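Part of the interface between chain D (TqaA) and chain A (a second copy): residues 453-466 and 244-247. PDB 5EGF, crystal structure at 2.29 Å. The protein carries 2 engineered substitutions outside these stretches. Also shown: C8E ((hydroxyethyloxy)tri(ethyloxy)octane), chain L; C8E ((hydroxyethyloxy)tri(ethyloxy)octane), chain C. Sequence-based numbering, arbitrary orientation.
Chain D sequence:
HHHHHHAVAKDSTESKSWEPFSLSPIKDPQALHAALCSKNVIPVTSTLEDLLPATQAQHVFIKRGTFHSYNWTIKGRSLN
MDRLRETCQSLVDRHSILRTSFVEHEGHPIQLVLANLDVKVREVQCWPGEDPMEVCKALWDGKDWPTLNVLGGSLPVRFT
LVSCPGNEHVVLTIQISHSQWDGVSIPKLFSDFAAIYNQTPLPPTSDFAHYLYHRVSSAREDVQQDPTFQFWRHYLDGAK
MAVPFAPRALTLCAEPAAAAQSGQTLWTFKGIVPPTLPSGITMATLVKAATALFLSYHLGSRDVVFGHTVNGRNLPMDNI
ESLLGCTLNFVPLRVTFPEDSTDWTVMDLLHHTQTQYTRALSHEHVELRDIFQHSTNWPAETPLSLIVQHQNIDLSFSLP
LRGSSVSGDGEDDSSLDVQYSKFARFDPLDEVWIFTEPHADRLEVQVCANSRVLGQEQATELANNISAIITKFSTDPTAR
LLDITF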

# COMPACT_ATOMS: atom_id res chain seq x y z
N VAL D 453 0.45 16.18 -12.52
CA VAL D 453 0.21 17.57 -12.89
C VAL D 453 -1.14 18.06 -12.37
O VAL D 453 -1.26 19.18 -11.85
CB VAL D 453 0.23 17.76 -14.43
CG1 VAL D 453 -0.28 19.14 -14.81
CG2 VAL D 453 1.61 17.50 -14.99
N LEU D 454 -2.16 17.23 -12.53
CA LEU D 454 -3.51 17.58 -12.09
C LEU D 454 -4.22 16.33 -11.60
O LEU D 454 -4.45 15.41 -12.37
CB LEU D 454 -4.29 18.21 -13.25
CG LEU D 454 -5.54 19.02 -12.92
CD1 LEU D 454 -5.20 20.39 -12.36
CD2 LEU D 454 -6.42 19.17 -14.16
N GLY D 455 -4.57 16.29 -10.31
CA GLY D 455 -5.18 15.12 -9.73
C GLY D 455 -6.67 15.07 -9.99
O GLY D 455 -7.30 16.11 -10.23
N GLN D 456 -7.23 13.87 -9.94
CA GLN D 456 -8.64 13.63 -10.24
C GLN D 456 -9.61 14.64 -9.62
O GLN D 456 -10.52 15.13 -10.29
CB GLN D 456 -9.05 12.21 -9.84
CG GLN D 456 -10.50 11.87 -10.23
CD GLN D 456 -10.75 11.96 -11.74
OE1 GLN D 456 -10.15 11.21 -12.52
NE2 GLN D 456 -11.64 12.88 -12.15
N GLU D 457 -9.44 14.94 -8.34
CA GLU D 457 -10.32 15.89 -7.68
C GLU D 457 -10.24 17.25 -8.38
O GLU D 457 -11.26 17.90 -8.59
CB GLU D 457 -9.95 16.02 -6.20
CG GLU D 457 -10.81 15.18 -5.27
CD GLU D 457 -11.28 15.97 -4.05
OE1 GLU D 457 -11.74 17.12 -4.21
OE2 GLU D 457 -11.20 15.43 -2.92
N GLN D 458 -9.03 17.65 -8.74
CA GLN D 458 -8.81 18.94 -9.37
C GLN D 458 -9.37 18.95 -10.79
O GLN D 458 -10.14 19.85 -11.16
CB GLN D 458 -7.31 19.26 -9.40
CG GLN D 458 -6.68 19.43 -8.02
CD GLN D 458 -5.21 19.77 -8.10
OE1 GLN D 458 -4.39 18.94 -8.52
NE2 GLN D 458 -4.88 20.99 -7.70
N ALA D 459 -8.99 17.94 -11.56
CA ALA D 459 -9.44 17.81 -12.95
C ALA D 459 -10.96 17.91 -13.05
O ALA D 459 -11.48 18.59 -13.93
CB ALA D 459 -8.94 16.49 -13.54
N THR D 460 -11.64 17.19 -12.16
CA THR D 460 -13.10 17.20 -12.05
C THR D 460 -13.65 18.59 -11.75
O THR D 460 -14.70 18.97 -12.28
CB THR D 460 -13.54 16.24 -10.92
OG1 THR D 460 -13.19 14.89 -11.27
CG2 THR D 460 -15.03 16.34 -10.68
N GLU D 461 -12.94 19.36 -10.93
CA GLU D 461 -13.32 20.74 -10.60
C GLU D 461 -13.10 21.67 -11.79
O GLU D 461 -13.98 22.46 -12.16
CB GLU D 461 -12.51 21.23 -9.40
CG GLU D 461 -12.70 22.70 -9.04
CD GLU D 461 -14.05 22.99 -8.41
OE1 GLU D 461 -14.78 22.03 -8.08
OE2 GLU D 461 -14.40 24.19 -8.23
N LEU D 462 -11.92 21.57 -12.38
CA LEU D 462 -11.66 22.28 -13.62
C LEU D 462 -12.77 22.05 -14.65
O LEU D 462 -13.31 22.99 -15.19
CB LEU D 462 -10.29 21.90 -14.18
CG LEU D 462 -9.86 22.64 -15.45
CD1 LEU D 462 -9.78 24.15 -15.19
CD2 LEU D 462 -8.53 22.09 -15.94
N ALA D 463 -13.15 20.80 -14.90
CA ALA D 463 -14.23 20.53 -15.85
C ALA D 463 -15.55 21.23 -15.48
O ALA D 463 -16.09 22.02 -16.27
CB ALA D 463 -14.43 19.03 -16.03
N ASN D 464 -16.07 20.97 -14.27
CA ASN D 464 -17.27 21.66 -13.77
C ASN D 464 -17.19 23.19 -13.83
O ASN D 464 -18.17 23.86 -14.16
CB ASN D 464 -17.56 21.24 -12.34
CG ASN D 464 -17.51 19.73 -12.15
OD1 ASN D 464 -17.76 18.96 -13.10
ND2 ASN D 464 -17.18 19.28 -10.93
N ASN D 465 -16.03 23.74 -13.49
CA ASN D 465 -15.88 25.19 -13.45
C ASN D 465 -15.99 25.83 -14.83
O ASN D 465 -16.78 26.77 -15.01
CB ASN D 465 -14.55 25.60 -12.80
CG ASN D 465 -14.61 25.58 -11.28
OD1 ASN D 465 -15.68 25.68 -10.68
ND2 ASN D 465 -13.44 25.43 -10.65
N ILE D 466 -15.22 25.34 -15.79
CA ILE D 466 -15.28 25.84 -17.16
C ILE D 466 -16.67 25.70 -17.75
O ILE D 466 -17.19 26.62 -18.37
CB ILE D 466 -14.26 25.15 -18.09
CG1 ILE D 466 -12.84 25.48 -17.66
CG2 ILE D 466 -14.43 25.62 -19.52
CD1 ILE D 466 -12.51 26.94 -17.82
C1 C8E L . -0.02 25.63 -11.03
C2 C8E L . 0.85 25.04 -9.92
C3 C8E L . 0.65 25.74 -8.56
C4 C8E L . 1.05 24.85 -7.38
C5 C8E L . 0.06 24.91 -6.21
C6 C8E L . 0.69 25.55 -4.97
C7 C8E L . -0.12 25.20 -3.72
C8 C8E L . -0.57 26.38 -2.86
O9 C8E L . -0.27 27.65 -3.41
C10 C8E L . -1.06 28.71 -2.90
C11 C8E L . -0.79 30.01 -3.67
O12 C8E L . -1.90 30.25 -4.52
C13 C8E L . -1.79 31.38 -5.35
C14 C8E L . -1.46 30.92 -6.77
O15 C8E L . -2.62 30.71 -7.55
C16 C8E L . -2.42 29.74 -8.56
C17 C8E L . -3.75 29.41 -9.24
O18 C8E L . -3.54 28.47 -10.27
C19 C8E L . -4.68 28.30 -11.10
C20 C8E L . -4.26 27.86 -12.50
O21 C8E L . -4.81 26.59 -12.79
C1 C8E C . -2.71 24.70 -9.38
C2 C8E C . -2.88 23.24 -9.78
C3 C8E C . -1.86 22.80 -10.83
C4 C8E C . -2.43 22.87 -12.25
C5 C8E C . -1.39 22.42 -13.27
C6 C8E C . -0.73 23.60 -13.99
C7 C8E C . -1.77 24.50 -14.66
C8 C8E C . -1.17 25.51 -15.64
O9 C8E C . -1.55 26.83 -15.30
C10 C8E C . -0.42 27.62 -14.96
C11 C8E C . -0.75 28.82 -14.05
O12 C8E C . -0.55 28.47 -12.69
C13 C8E C . 0.12 29.44 -11.90
C14 C8E C . 1.19 28.76 -11.03
O15 C8E C . 0.98 29.05 -9.66
C16 C8E C . 2.17 29.24 -8.93
C17 C8E C . 1.94 30.18 -7.75
O18 C8E C . 1.79 29.46 -6.55
C19 C8E C . 2.89 28.59 -6.31
C20 C8E C . 3.38 28.59 -4.86
O21 C8E C . 2.63 29.49 -4.06
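Chain A (244-247) PFAP

Chain A contributes an extended segment with no regular helix or strand, laid against the first turns of the chain D helix that begins at Gln456(D). It runs roughly opposite to the helix. The backbones come nearest at Gln458(D) and Ala246(A), whose CA atoms are 6.5 Å apart.

Pro244(A) does not reach the chain D stretch. Its CB lies 3.4 Å from O12 of the C8E of chain L.

Phe245(A) is the main contact. Its CB points toward chain D, with chi1 in the t well, and its ring is buried against both backbone and side chains of the helix, and against Leu454(D). Ring atom CZ lies 3.4 Å from CB of Leu462(D) and 3.3 Å from its N. That N already donates to O of Gln458(D), at 2.8 Å, within the helix. CE2 sits 4.0 Å from CD1 of Leu454(D), and CE1 sits 3.8 Å from CG of Glu461(D). Asn465(D) meets the ring edge, ND2 to CE1 at 3.9 Å.

Ala246(A) supplies the hydrogen bond across the contact: NE2 of Gln458(D) donates to its O at 3.1 Å. The same amide is anchored at its other end, where OE1 of Gln458(D) accepts from N of Gly455(D) at 3.2 Å.

Pro247(A) turns its CB away; its O lies 4.2 Å from CG of Gln458(D).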

# COMPACT_ATOMS: atom_id res chain seq x y z
N PRO A 244 -5.48 29.95 -5.44
CA PRO A 244 -5.03 28.60 -5.79
C PRO A 244 -6.18 27.72 -6.25
O PRO A 244 -7.31 27.85 -5.76
CB PRO A 244 -4.46 28.06 -4.46
CG PRO A 244 -5.16 28.87 -3.40
CD PRO A 244 -5.30 30.25 -4.01
N PHE A 245 -5.89 26.84 -7.19
CA PHE A 245 -6.84 25.83 -7.61
C PHE A 245 -7.01 24.84 -6.46
O PHE A 245 -6.02 24.44 -5.85
CB PHE A 245 -6.33 25.12 -8.86
CG PHE A 245 -7.41 24.49 -9.67
CD1 PHE A 245 -8.67 25.07 -9.73
CD2 PHE A 245 -7.19 23.30 -10.35
CE1 PHE A 245 -9.69 24.48 -10.47
CE2 PHE A 245 -8.21 22.71 -11.09
CZ PHE A 245 -9.45 23.30 -11.15
N ALA A 246 -8.25 24.48 -6.14
CA ALA A 246 -8.56 23.66 -4.96
C ALA A 246 -7.58 22.50 -4.77
O ALA A 246 -7.12 21.91 -5.75
CB ALA A 246 -10.00 23.15 -5.03
N PRO A 247 -7.28 22.15 -3.49
CA PRO A 247 -6.25 21.18 -3.11
C PRO A 247 -6.59 19.73 -3.48
O PRO A 247 -5.70 18.99 -3.93
CB PRO A 247 -6.17 21.33 -1.58
CG PRO A 247 -7.54 21.74 -1.19
CD PRO A 247 -8.03 22.64 -2.32